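Local coordinates for glycerate dehydrogenase related protein (Thermoplasma acidophilum, PDB 3GVX) that probably reduces 2-oxo acids such as hydroxypyruvate or glyoxylate with NAD(P)H, as a member of the D-isomer specific 2-hydroxyacid dehydrogenase family, at residues A35-I40 with E274-F279; K51-I56 with N66-N71; D234-E239 with T245-A250; E87-L92 with V206-A211; G126-G131 with A168-Q173. All coordinates share one frame; numbering follows the deposited sequence.

Contact 1 (A35-I40 with E274-F279)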
# COMPACT_ATOMS: atom_id res chain seq x y z
N ALA B 35 -19.96 -33.11 14.47
CA ALA B 35 -19.01 -32.95 13.38
C ALA B 35 -17.55 -32.90 13.82
O ALA B 35 -17.23 -32.76 15.00
CB ALA B 35 -19.36 -31.69 12.57
N GLU B 36 -16.66 -33.04 12.84
CA GLU B 36 -15.23 -32.99 13.09
C GLU B 36 -14.82 -31.56 13.40
O GLU B 36 -13.93 -31.32 14.19
CB GLU B 36 -14.47 -33.49 11.89
CG GLU B 36 -14.46 -34.98 11.81
CD GLU B 36 -13.65 -35.50 10.64
OE1 GLU B 36 -13.17 -36.65 10.73
OE2 GLU B 36 -13.49 -34.77 9.64
N ALA B 37 -15.50 -30.61 12.76
CA ALA B 37 -15.19 -29.22 12.99
C ALA B 37 -16.40 -28.47 13.49
O ALA B 37 -17.53 -28.68 13.04
CB ALA B 37 -14.64 -28.59 11.73
N GLN B 38 -16.15 -27.60 14.45
CA GLN B 38 -17.20 -26.79 15.03
C GLN B 38 -16.76 -25.34 15.01
O GLN B 38 -15.65 -25.01 15.43
CB GLN B 38 -17.48 -27.24 16.46
CG GLN B 38 -18.69 -26.62 17.08
CD GLN B 38 -19.01 -27.24 18.42
OE1 GLN B 38 -19.24 -28.44 18.51
NE2 GLN B 38 -19.02 -26.42 19.46
N VAL B 39 -17.62 -24.47 14.51
CA VAL B 39 -17.31 -23.05 14.47
C VAL B 39 -18.17 -22.44 15.57
O VAL B 39 -19.36 -22.70 15.63
CB VAL B 39 -17.67 -22.42 13.11
CG1 VAL B 39 -17.21 -20.97 13.07
CG2 VAL B 39 -17.05 -23.24 11.98
N ILE B 40 -17.56 -21.64 16.42
CA ILE B 40 -18.28 -21.08 17.54
C ILE B 40 -18.01 -19.62 17.80
O ILE B 40 -17.11 -19.01 17.22
CB ILE B 40 -17.90 -21.82 18.84
CG1 ILE B 40 -16.49 -21.40 19.26
CG2 ILE B 40 -17.92 -23.33 18.64
CD1 ILE B 40 -16.03 -21.92 20.62
N GLU B 274 -12.25 -20.11 6.45
CA GLU B 274 -11.07 -20.42 5.68
C GLU B 274 -10.06 -21.17 6.52
O GLU B 274 -9.46 -22.13 6.04
CB GLU B 274 -10.47 -19.16 5.07
CG GLU B 274 -11.26 -18.69 3.88
CD GLU B 274 -10.70 -17.43 3.21
OE1 GLU B 274 -10.02 -16.63 3.88
OE2 GLU B 274 -10.94 -17.24 2.00
N ASN B 275 -9.89 -20.77 7.77
CA ASN B 275 -8.94 -21.47 8.61
C ASN B 275 -9.39 -22.90 8.82
O ASN B 275 -8.57 -23.78 9.00
CB ASN B 275 -8.75 -20.81 9.97
CG ASN B 275 -7.54 -21.35 10.70
OD1 ASN B 275 -7.62 -21.79 11.85
ND2 ASN B 275 -6.39 -21.32 10.02
N VAL B 276 -10.70 -23.12 8.82
CA VAL B 276 -11.25 -24.47 8.99
C VAL B 276 -10.85 -25.36 7.83
O VAL B 276 -10.43 -26.50 7.99
CB VAL B 276 -12.78 -24.43 9.11
CG1 VAL B 276 -13.36 -25.83 8.87
CG2 VAL B 276 -13.19 -23.88 10.48
N ARG B 277 -10.99 -24.80 6.64
CA ARG B 277 -10.65 -25.48 5.41
C ARG B 277 -9.15 -25.76 5.36
O ARG B 277 -8.72 -26.85 4.98
CB ARG B 277 -11.14 -24.63 4.24
CG ARG B 277 -10.14 -24.31 3.18
CD ARG B 277 -10.81 -24.52 1.84
NE ARG B 277 -10.50 -25.84 1.29
CZ ARG B 277 -11.12 -26.39 0.26
NH1 ARG B 277 -12.12 -25.74 -0.34
NH2 ARG B 277 -10.73 -27.57 -0.21
N ASN B 278 -8.36 -24.78 5.78
CA ASN B 278 -6.91 -24.91 5.79
C ASN B 278 -6.45 -25.90 6.83
O ASN B 278 -5.50 -26.64 6.63
CB ASN B 278 -6.26 -23.57 6.06
CG ASN B 278 -6.38 -22.64 4.90
OD1 ASN B 278 -6.05 -21.45 4.99
ND2 ASN B 278 -6.85 -23.16 3.77
N PHE B 279 -7.14 -25.91 7.95
CA PHE B 279 -6.81 -26.82 9.02
C PHE B 279 -6.94 -28.24 8.52
O PHE B 279 -6.11 -29.08 8.84
CB PHE B 279 -7.73 -26.62 10.22
CG PHE B 279 -7.43 -27.55 11.36
CD1 PHE B 279 -6.46 -27.22 12.30
CD2 PHE B 279 -8.08 -28.77 11.47
CE1 PHE B 279 -6.16 -28.11 13.33
CE2 PHE B 279 -7.78 -29.65 12.49
CZ PHE B 279 -6.82 -29.32 13.42

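Contact 2 (K51-I56 with N66-N71)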
# COMPACT_ATOMS: atom_id res chain seq x y z
N LYS B 51 -12.75 -32.78 16.50
CA LYS B 51 -11.31 -32.71 16.31
C LYS B 51 -10.86 -31.28 16.40
O LYS B 51 -9.76 -30.99 16.83
CB LYS B 51 -10.92 -33.18 14.93
CG LYS B 51 -11.12 -34.62 14.64
CD LYS B 51 -10.76 -34.82 13.19
CE LYS B 51 -10.61 -36.27 12.85
NZ LYS B 51 -10.25 -36.38 11.41
N MSE B 52 -11.73 -30.39 15.97
CA MSE B 52 -11.36 -28.99 15.93
C MSE B 52 -12.47 -28.02 16.21
O MSE B 52 -13.59 -28.18 15.74
CB MSE B 52 -10.72 -28.69 14.56
CG MSE B 52 -10.27 -27.24 14.33
SE MSE B 52 -11.71 -26.19 14.01
CE MSE B 52 -11.36 -25.33 12.81
N ILE B 53 -12.12 -26.99 16.97
CA ILE B 53 -13.06 -25.95 17.32
C ILE B 53 -12.51 -24.61 16.88
O ILE B 53 -11.40 -24.23 17.25
CB ILE B 53 -13.31 -25.94 18.84
CG1 ILE B 53 -13.85 -27.31 19.27
CG2 ILE B 53 -14.28 -24.82 19.22
CD1 ILE B 53 -14.05 -27.49 20.75
N GLN B 54 -13.29 -23.90 16.08
CA GLN B 54 -12.88 -22.60 15.55
C GLN B 54 -13.70 -21.42 16.06
O GLN B 54 -14.86 -21.27 15.70
CB GLN B 54 -12.95 -22.63 14.02
CG GLN B 54 -12.59 -21.31 13.38
CD GLN B 54 -11.10 -21.08 13.34
OE1 GLN B 54 -10.35 -21.85 12.73
NE2 GLN B 54 -10.65 -20.01 13.99
N ALA B 55 -13.09 -20.58 16.89
CA ALA B 55 -13.74 -19.38 17.40
C ALA B 55 -13.67 -18.36 16.27
O ALA B 55 -12.72 -18.34 15.48
CB ALA B 55 -13.01 -18.86 18.63
N ILE B 56 -14.68 -17.50 16.16
CA ILE B 56 -14.68 -16.51 15.10
C ILE B 56 -14.11 -15.20 15.61
O ILE B 56 -13.88 -14.28 14.84
CB ILE B 56 -16.08 -16.26 14.55
CG1 ILE B 56 -16.99 -15.75 15.66
CG2 ILE B 56 -16.62 -17.53 13.92
CD1 ILE B 56 -18.15 -14.91 15.19
N ASN B 66 -10.14 -24.64 29.45
CA ASN B 66 -9.77 -25.67 30.41
C ASN B 66 -10.64 -26.90 30.19
O ASN B 66 -10.21 -28.02 30.43
CB ASN B 66 -9.95 -25.12 31.83
CG ASN B 66 -9.59 -26.11 32.91
OD1 ASN B 66 -10.45 -26.82 33.46
ND2 ASN B 66 -8.31 -26.17 33.23
N GLY B 67 -11.86 -26.68 29.73
CA GLY B 67 -12.79 -27.76 29.48
C GLY B 67 -12.61 -28.46 28.14
O GLY B 67 -13.34 -29.39 27.83
N ILE B 68 -11.64 -28.04 27.35
CA ILE B 68 -11.47 -28.70 26.06
C ILE B 68 -10.53 -29.90 26.15
O ILE B 68 -9.38 -29.78 26.53
CB ILE B 68 -10.97 -27.70 24.98
CG1 ILE B 68 -12.06 -26.65 24.74
CG2 ILE B 68 -10.63 -28.45 23.70
CD1 ILE B 68 -11.76 -25.64 23.64
N PRO B 69 -11.04 -31.08 25.78
CA PRO B 69 -10.25 -32.31 25.82
C PRO B 69 -8.92 -32.19 25.06
O PRO B 69 -8.82 -31.48 24.06
CB PRO B 69 -11.19 -33.35 25.19
CG PRO B 69 -12.55 -32.79 25.50
CD PRO B 69 -12.37 -31.33 25.22
N GLU B 70 -7.92 -32.88 25.57
CA GLU B 70 -6.57 -32.87 25.00
C GLU B 70 -6.44 -33.08 23.49
O GLU B 70 -5.58 -32.47 22.87
CB GLU B 70 -5.72 -33.92 25.72
CG GLU B 70 -4.30 -34.05 25.20
CD GLU B 70 -3.42 -32.82 25.52
OE1 GLU B 70 -3.81 -31.96 26.34
OE2 GLU B 70 -2.32 -32.71 24.95
N ASN B 71 -7.27 -33.93 22.90
CA ASN B 71 -7.18 -34.19 21.46
C ASN B 71 -7.83 -33.15 20.55
O ASN B 71 -7.64 -33.16 19.34
CB ASN B 71 -7.78 -35.55 21.14
CG ASN B 71 -9.24 -35.63 21.52
OD1 ASN B 71 -9.59 -35.55 22.70
ND2 ASN B 71 -10.10 -35.77 20.53

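Contact 3 (D234-E239 with T245-A250)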
# COMPACT_ATOMS: atom_id res chain seq x y z
N ASP B 234 -0.94 6.10 15.41
CA ASP B 234 -2.34 5.81 15.55
C ASP B 234 -2.67 5.77 17.04
O ASP B 234 -3.80 5.54 17.42
CB ASP B 234 -2.67 4.47 14.90
CG ASP B 234 -4.13 4.12 15.03
OD1 ASP B 234 -4.99 4.94 14.66
OD2 ASP B 234 -4.41 3.01 15.51
N VAL B 235 -1.66 6.00 17.88
CA VAL B 235 -1.85 5.99 19.32
C VAL B 235 -1.14 7.14 20.01
O VAL B 235 0.02 7.43 19.75
CB VAL B 235 -1.34 4.69 19.95
CG1 VAL B 235 -2.05 3.49 19.33
CG2 VAL B 235 0.17 4.60 19.81
N TRP B 236 -1.86 7.80 20.90
CA TRP B 236 -1.30 8.92 21.61
C TRP B 236 -1.29 8.65 23.11
O TRP B 236 -2.01 7.78 23.58
CB TRP B 236 -2.11 10.17 21.28
CG TRP B 236 -1.38 11.39 21.62
CD1 TRP B 236 -1.55 12.15 22.73
CD2 TRP B 236 -0.33 12.01 20.87
NE1 TRP B 236 -0.68 13.19 22.74
CE2 TRP B 236 0.09 13.13 21.61
CE3 TRP B 236 0.31 11.72 19.66
CZ2 TRP B 236 1.11 13.98 21.18
CZ3 TRP B 236 1.32 12.56 19.24
CH2 TRP B 236 1.71 13.67 20.00
N TRP B 237 -0.49 9.39 23.87
CA TRP B 237 -0.49 9.14 25.30
C TRP B 237 -1.79 9.63 25.92
O TRP B 237 -2.41 10.59 25.45
CB TRP B 237 0.72 9.80 25.98
CG TRP B 237 2.02 9.39 25.39
CD1 TRP B 237 2.87 8.42 25.84
CD2 TRP B 237 2.62 9.93 24.21
NE1 TRP B 237 3.96 8.33 25.02
CE2 TRP B 237 3.84 9.25 24.01
CE3 TRP B 237 2.25 10.94 23.31
CZ2 TRP B 237 4.69 9.53 22.94
CZ3 TRP B 237 3.09 11.22 22.25
CH2 TRP B 237 4.31 10.52 22.08
N ASN B 238 -2.17 8.91 26.97
CA ASN B 238 -3.38 9.13 27.75
C ASN B 238 -4.61 8.70 26.99
O ASN B 238 -5.17 7.66 27.30
CB ASN B 238 -3.47 10.58 28.22
CG ASN B 238 -2.23 10.99 29.01
OD1 ASN B 238 -1.64 10.17 29.73
ND2 ASN B 238 -1.85 12.26 28.90
N GLU B 239 -5.04 9.45 25.98
CA GLU B 239 -6.24 9.05 25.23
C GLU B 239 -7.40 8.72 26.18
O GLU B 239 -7.30 7.82 27.01
CB GLU B 239 -5.98 7.77 24.43
CG GLU B 239 -5.08 7.87 23.22
CD GLU B 239 -4.96 6.52 22.53
OE1 GLU B 239 -5.99 5.85 22.36
OE2 GLU B 239 -3.84 6.11 22.16
N THR B 245 -0.55 17.55 21.08
CA THR B 245 -0.89 16.99 19.79
C THR B 245 -0.68 17.79 18.49
O THR B 245 -0.55 17.19 17.43
CB THR B 245 -2.34 16.49 19.89
OG1 THR B 245 -2.36 15.10 19.60
CG2 THR B 245 -3.27 17.27 18.99
N ASN B 246 -0.63 19.12 18.56
CA ASN B 246 -0.44 19.93 17.35
C ASN B 246 1.01 20.05 16.90
O ASN B 246 1.62 21.12 16.99
CB ASN B 246 -1.04 21.33 17.53
CG ASN B 246 -1.15 22.08 16.21
OD1 ASN B 246 -0.55 21.70 15.21
ND2 ASN B 246 -1.92 23.16 16.21
N LEU B 247 1.56 18.94 16.41
CA LEU B 247 2.93 18.87 15.91
C LEU B 247 2.95 19.09 14.40
O LEU B 247 2.02 18.68 13.71
CB LEU B 247 3.54 17.50 16.23
CG LEU B 247 3.98 17.35 17.69
CD1 LEU B 247 3.87 15.89 18.13
CD2 LEU B 247 5.40 17.91 17.86
N ARG B 248 3.99 19.73 13.88
CA ARG B 248 4.07 19.93 12.45
C ARG B 248 4.39 18.60 11.80
O ARG B 248 3.55 18.02 11.10
CB ARG B 248 5.16 20.93 12.05
CG ARG B 248 5.35 20.99 10.53
CD ARG B 248 6.49 21.92 10.09
NE ARG B 248 7.70 21.19 9.75
CZ ARG B 248 8.44 20.48 10.59
NH1 ARG B 248 8.11 20.40 11.86
NH2 ARG B 248 9.52 19.85 10.15
N ASN B 249 5.60 18.11 12.06
CA ASN B 249 6.08 16.85 11.50
C ASN B 249 5.47 15.58 12.08
O ASN B 249 6.16 14.73 12.61
CB ASN B 249 7.62 16.78 11.59
CG ASN B 249 8.17 17.25 12.94
OD1 ASN B 249 9.33 16.98 13.27
ND2 ASN B 249 7.36 17.97 13.71
N ALA B 250 4.15 15.47 11.98
CA ALA B 250 3.43 14.30 12.44
C ALA B 250 2.07 14.21 11.77
O ALA B 250 1.51 15.22 11.37
CB ALA B 250 3.27 14.34 13.96

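Contact 4 (E87-L92 with V206-A211). With K (potassium ion), chain D.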
# COMPACT_ATOMS: atom_id res chain seq x y z
N GLU B 87 -2.69 -2.25 6.94
CA GLU B 87 -3.25 -1.34 5.93
C GLU B 87 -3.27 0.09 6.43
O GLU B 87 -3.03 1.02 5.66
CB GLU B 87 -4.67 -1.74 5.55
CG GLU B 87 -4.80 -2.89 4.59
CD GLU B 87 -6.25 -3.09 4.15
OE1 GLU B 87 -7.04 -2.13 4.21
OE2 GLU B 87 -6.62 -4.21 3.75
N HIS B 88 -3.54 0.26 7.71
CA HIS B 88 -3.58 1.61 8.27
C HIS B 88 -2.18 2.19 8.36
O HIS B 88 -2.00 3.39 8.21
CB HIS B 88 -4.20 1.62 9.67
CG HIS B 88 -4.48 3.00 10.17
ND1 HIS B 88 -5.63 3.68 9.85
CD2 HIS B 88 -3.72 3.86 10.89
CE1 HIS B 88 -5.57 4.90 10.36
NE2 HIS B 88 -4.43 5.03 11.00
N ALA B 89 -1.20 1.32 8.61
CA ALA B 89 0.19 1.75 8.70
C ALA B 89 0.70 2.21 7.34
O ALA B 89 1.40 3.21 7.23
CB ALA B 89 1.05 0.62 9.26
N PHE B 90 0.34 1.49 6.28
CA PHE B 90 0.81 1.92 4.98
C PHE B 90 0.09 3.20 4.56
O PHE B 90 0.66 4.02 3.84
CB PHE B 90 0.68 0.79 3.95
CG PHE B 90 1.94 -0.05 3.85
CD1 PHE B 90 2.97 0.31 2.99
CD2 PHE B 90 2.13 -1.14 4.68
CE1 PHE B 90 4.18 -0.39 2.98
CE2 PHE B 90 3.34 -1.84 4.67
CZ PHE B 90 4.36 -1.46 3.83
N ALA B 91 -1.13 3.40 5.06
CA ALA B 91 -1.89 4.60 4.73
C ALA B 91 -1.21 5.85 5.31
O ALA B 91 -1.12 6.88 4.64
CB ALA B 91 -3.32 4.48 5.26
N LEU B 92 -0.70 5.74 6.53
CA LEU B 92 0.01 6.86 7.17
C LEU B 92 1.32 7.10 6.46
O LEU B 92 1.71 8.22 6.14
CB LEU B 92 0.30 6.55 8.63
CG LEU B 92 -0.98 6.56 9.45
CD1 LEU B 92 -0.73 5.88 10.79
CD2 LEU B 92 -1.46 8.00 9.56
N VAL B 206 6.54 5.14 12.39
CA VAL B 206 5.13 4.82 12.43
C VAL B 206 4.85 4.01 13.68
O VAL B 206 5.47 2.97 13.92
CB VAL B 206 4.72 4.02 11.19
CG1 VAL B 206 3.21 4.02 11.05
CG2 VAL B 206 5.42 4.58 9.94
N ASN B 207 3.90 4.48 14.47
CA ASN B 207 3.55 3.79 15.70
C ASN B 207 2.16 3.19 15.67
O ASN B 207 1.16 3.92 15.67
CB ASN B 207 3.66 4.74 16.88
CG ASN B 207 3.70 4.01 18.20
OD1 ASN B 207 3.23 2.87 18.31
ND2 ASN B 207 4.24 4.66 19.22
N VAL B 208 2.07 1.87 15.64
CA VAL B 208 0.78 1.20 15.68
C VAL B 208 0.74 0.25 16.88
O VAL B 208 -0.03 -0.71 16.90
CB VAL B 208 0.48 0.41 14.38
CG1 VAL B 208 0.20 1.37 13.24
CG2 VAL B 208 1.63 -0.53 14.06
N ALA B 209 1.57 0.53 17.87
CA ALA B 209 1.62 -0.29 19.08
C ALA B 209 0.93 0.45 20.23
O ALA B 209 -0.28 0.51 20.31
CB ALA B 209 3.08 -0.61 19.43
N ARG B 210 1.73 1.03 21.11
CA ARG B 210 1.20 1.76 22.24
C ARG B 210 2.02 3.02 22.44
O ARG B 210 3.23 3.02 22.23
CB ARG B 210 1.24 0.88 23.49
CG ARG B 210 0.23 -0.26 23.46
CD ARG B 210 -1.15 0.26 23.82
NE ARG B 210 -2.17 -0.08 22.83
CZ ARG B 210 -2.96 -1.14 22.89
NH1 ARG B 210 -2.86 -2.00 23.89
NH2 ARG B 210 -3.86 -1.36 21.93
N ALA B 211 1.34 4.09 22.82
CA ALA B 211 2.01 5.35 23.05
C ALA B 211 3.11 5.22 24.11
O ALA B 211 4.19 5.79 23.96
CB ALA B 211 0.98 6.42 23.46
K K D . -7.58 1.82 9.91
O HOH W 1 -7.11 -0.08 8.24

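Contact 5 (G126-G131 with A168-Q173)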
# COMPACT_ATOMS: atom_id res chain seq x y z
N GLY B 126 12.33 -0.83 8.80
CA GLY B 126 12.69 -1.48 10.04
C GLY B 126 11.46 -1.74 10.88
O GLY B 126 10.67 -0.83 11.13
N ILE B 127 11.26 -2.99 11.29
CA ILE B 127 10.11 -3.34 12.11
C ILE B 127 10.53 -3.71 13.52
O ILE B 127 11.38 -4.57 13.74
CB ILE B 127 9.29 -4.51 11.53
CG1 ILE B 127 8.81 -4.16 10.13
CG2 ILE B 127 8.10 -4.80 12.44
CD1 ILE B 127 8.27 -5.33 9.36
N LEU B 128 9.91 -3.04 14.46
CA LEU B 128 10.19 -3.26 15.86
C LEU B 128 9.09 -4.17 16.40
O LEU B 128 7.94 -3.75 16.56
CB LEU B 128 10.19 -1.92 16.58
CG LEU B 128 10.70 -1.92 18.02
CD1 LEU B 128 12.16 -2.36 18.06
CD2 LEU B 128 10.53 -0.51 18.59
N GLY B 129 9.44 -5.42 16.66
CA GLY B 129 8.45 -6.37 17.14
C GLY B 129 7.94 -7.12 15.93
O GLY B 129 7.34 -6.52 15.03
N TYR B 130 8.17 -8.42 15.89
CA TYR B 130 7.73 -9.17 14.74
C TYR B 130 6.60 -10.14 14.98
O TYR B 130 6.75 -11.36 14.88
CB TYR B 130 8.88 -9.91 14.09
CG TYR B 130 8.63 -10.11 12.63
CD1 TYR B 130 8.42 -9.02 11.79
CD2 TYR B 130 8.58 -11.39 12.07
CE1 TYR B 130 8.17 -9.19 10.43
CE2 TYR B 130 8.33 -11.57 10.71
CZ TYR B 130 8.13 -10.47 9.90
OH TYR B 130 7.90 -10.66 8.56
N GLY B 131 5.44 -9.58 15.28
CA GLY B 131 4.28 -10.40 15.52
C GLY B 131 3.30 -10.40 14.34
O GLY B 131 3.70 -10.22 13.18
N ALA B 168 18.67 0.02 18.40
CA ALA B 168 19.55 1.06 17.86
C ALA B 168 20.10 0.59 16.53
O ALA B 168 20.20 1.37 15.59
CB ALA B 168 20.69 1.38 18.85
N ASP B 169 20.45 -0.68 16.45
CA ASP B 169 20.97 -1.24 15.21
C ASP B 169 19.90 -1.21 14.12
O ASP B 169 20.20 -1.01 12.96
CB ASP B 169 21.47 -2.67 15.44
CG ASP B 169 21.88 -3.38 14.15
OD1 ASP B 169 22.59 -2.76 13.33
OD2 ASP B 169 21.49 -4.55 13.95
N LEU B 170 18.64 -1.41 14.52
CA LEU B 170 17.53 -1.38 13.58
C LEU B 170 17.36 0.03 13.02
O LEU B 170 17.28 0.21 11.82
CB LEU B 170 16.23 -1.83 14.27
CG LEU B 170 14.98 -1.87 13.37
CD1 LEU B 170 14.87 -3.22 12.64
CD2 LEU B 170 13.76 -1.64 14.25
N PHE B 171 17.32 1.02 13.90
CA PHE B 171 17.19 2.41 13.46
C PHE B 171 18.31 2.78 12.50
O PHE B 171 18.10 3.52 11.54
CB PHE B 171 17.22 3.38 14.65
CG PHE B 171 15.88 3.57 15.30
CD1 PHE B 171 15.19 2.49 15.84
CD2 PHE B 171 15.28 4.82 15.34
CE1 PHE B 171 13.92 2.65 16.39
CE2 PHE B 171 14.01 4.99 15.89
CZ PHE B 171 13.33 3.90 16.41
N ARG B 172 19.49 2.24 12.75
CA ARG B 172 20.64 2.53 11.92
C ARG B 172 20.55 2.01 10.49
O ARG B 172 21.18 2.55 9.59
CB ARG B 172 21.91 1.99 12.57
CG ARG B 172 22.44 2.83 13.72
CD ARG B 172 23.93 2.59 13.87
NE ARG B 172 24.21 1.28 14.46
CZ ARG B 172 24.11 1.00 15.75
NH1 ARG B 172 23.74 1.94 16.60
NH2 ARG B 172 24.40 -0.22 16.20
N GLN B 173 19.76 0.97 10.28
CA GLN B 173 19.61 0.38 8.96
C GLN B 173 18.28 0.73 8.32
O GLN B 173 17.95 0.21 7.27
CB GLN B 173 19.72 -1.14 9.03
CG GLN B 173 20.99 -1.67 9.65
CD GLN B 173 20.98 -3.18 9.72
OE1 GLN B 173 21.02 -3.86 8.69
NE2 GLN B 173 20.90 -3.73 10.93

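Contact 1 (A35-I40 with E274-F279)
Helix-on-sheet packing in the smaller, substrate-domain half of the two-domain dehydrogenase fold brings V276 of helix 266-279 against A37 and V39 of strand 37-40. A helix near the C-terminus thus covers N-terminal strands. Each methyl of V276 takes a different partner. CG1 of V276 lies 4.2 Å from CB of A37, and CG2 of V276 lies 4.2 Å from CG2 of V39. The split follows from the V276 torsion, which sets CG1 anti to the backbone N (chi1 163°) and turns CG2 to the side of that N, toward V39. In V39 it is likewise the branch anti to the carbonyl carbon, CG2, that makes the contact, the two valines meeting at a slant. A37 and V39 are two apart on an extended strand and can both serve this face, whereas the CB of the intervening Q38 points away from the helix. No hydrogen bond crosses and both contacts are methyl to methyl, so the join is apolar. V276 also rests on M52 and Q54 of strand 52-55, while A37 and V39 touch V3 of strand 3-5, on the other flank of strand 37-40; F279 extends the helix cover to V73 of strand 73-75.

Contact 2 (K51-I56 with N66-N71)
A small, partly buried apolar contact joins strand 52-55 to the loop leading into strand 73-75 through I53 and I68. The evidence is a single methyl pair, CD1 of I53 to CD1 of I68 at 4.1 Å, approached tip to tip. In both residues CG1 is anti to the carbonyl carbon (chi1 -58° in I53, -65° in I68), and the chain stays extended beyond it, which carries each CD1 out toward the other. The two backbones run in roughly opposed senses, 147° apart, and diverge: CA of K51 is 6.8 Å from CA of N71, but CA of I53 is 9.3 Å from CA of I68. At the closer end the backbone O of K51 and the backbone O of N71 come to 3.9 Å, two acceptors with no bond between them. The K51 side chain turns away and forms a salt bridge with E36. I53 faces the side of the sheet remote from helix 266-279, against I40 and L74; its neighbours M52 and Q54 touch V276 of that helix. With no hydrogen bond across it, the contact depends on dispersion and exclusion of water, and a lone methyl pair would probably orient the loop only weakly.

Contact 3 (D234-E239 with T245-A250)
W236 receives T245 over its indole and L247 at its rim. OG1 of T245 sits above the middle of the ring, 3.7 Å from CE2 of W236, while CD1 of L247 approaches near the ring plane, 3.6 Å from CH2 of W236. The other face takes W237, whose CZ3 lies 3.4 Å above the W236 plane and off toward the rim. A chi1 of -163° puts the indole anti to its own amide nitrogen and extends it toward T245-A250. W236 N donates to OE2 of E239 at 2.9 Å, out of the carboxylate plane, and NE1 of W236 makes a weak bond to T243 O. Replacing W236 with an alanine would probably open a gap between T245, L247 and W237, and leave T243 O without its weak NE1 partner. Farther out, K108 of the second subunit donates to the backbone oxygens of L247 and A250. Inverse gamma turns centred on N246 and N249 shape this loop, which links strands 230-233 and 250-252 at the edge of a Rossmann-type NAD-binding sheet.

Contact 4 (E87-L92 with V206-A211)
V206, the first residue of its segment, lies against A89 and L92 on helix 79-97. Its CG1 does all the touching: 4.3 Å from O of A89, 4.4 Å from CB of A89 and 4.4 Å from CD1 of L92, so one methyl settles between two residues a helical turn apart. N207 turns its CB away from the helix. Its OD1 accepts from the backbone N of A209 at 2.9 Å, in a fairly straight bond (160° at the hydrogen) that makes an Asx turn and bends the chain off the strand end. Strand 204-207 is an inner strand of the parallel Rossmann-type sheet of the NAD-binding domain, and helix 79-97 packs against it. V208 follows with CG1 anti to the carbonyl carbon (chi1 -71°), which brings that methyl 4.1 Å from CB of A89. One residue earlier on the helix, with its ring anti to the backbone N (chi1 -169°), H88 turns ND1 to a potassium ion at 2.7 Å. Water 1 lies 2.6 Å from the ion, and V256 O and A257 O of the same chain and T117 OG1 of the second subunit supply further ligands, so the site spans the dimer interface. NE2 of H88 is hydrogen-bonded to S253 OG. Beyond V208 the chain leaves the helix: R210 NH2 makes a weak hydrogen bond to H255, and the A211 side chain packs on W237.

Contact 5 (G126-G131 with A168-Q173)
G126 opens the segment directly beneath L170, its CA 3.8 Å from CD1 of L170. Having no side chain matters here, because a CB built on this backbone would come within 3.1 Å of CG of L170. I127 offers backbone instead: its O lies 3.8 Å from CD2 of L170, while its own side chain points to the other face of the sheet, onto V137 and A138 of helix 132-143. L128 adds a side-chain contact, CD1 of L128 to CD2 of L170 at 4.2 Å, the two leucines meeting at an angle. L170 can straddle three residues because its CG stands anti to the backbone N (chi1 -179°), and chi2 of 86° spreads the two methyls along the strand. With an alanine at L170 both methyls are gone, and a gap would probably open between helix 167-172 and the backbone of G126 and I127. The axes of strand 126-128 and helix 168-172 pass 8.4 Å apart with their directions 155° apart, close to antiparallel, as expected of a helix laid on a parallel sheet. G129 then takes a positive phi at which a CB would strike the preceding carbonyl O, and after Y130, whose OH bonds D157, G131 forms the N-cap of helix 132-143. This strand, tight glycine turn and helix are characteristic of the GxGxxG motif of Rossmann domains, which in this family probably receives the NAD pyrophosphate.

Contacts 1 and 2 belong to the same five-stranded sheet, on whose opposite faces they lie; they join directly through the backbone bond from Q54 N to Q38 O (2.7 Å). Contact 1 is core, contact 2 half open, with exposed K51 and N71 at its rim. Contacts 4 and 5 share the Rossmann-type sheet, their centres about 15 Å apart, each laying a helix on a buried strand by methyl packing. Contact 3 lies beside contact 4, linked by D234 N to N207 O at 3.0 Å, but uses an indole rather than small aliphatic groups. Contacts 3 and 4 also touch the second subunit, whereas 1, 2 and 5 stay within one chain.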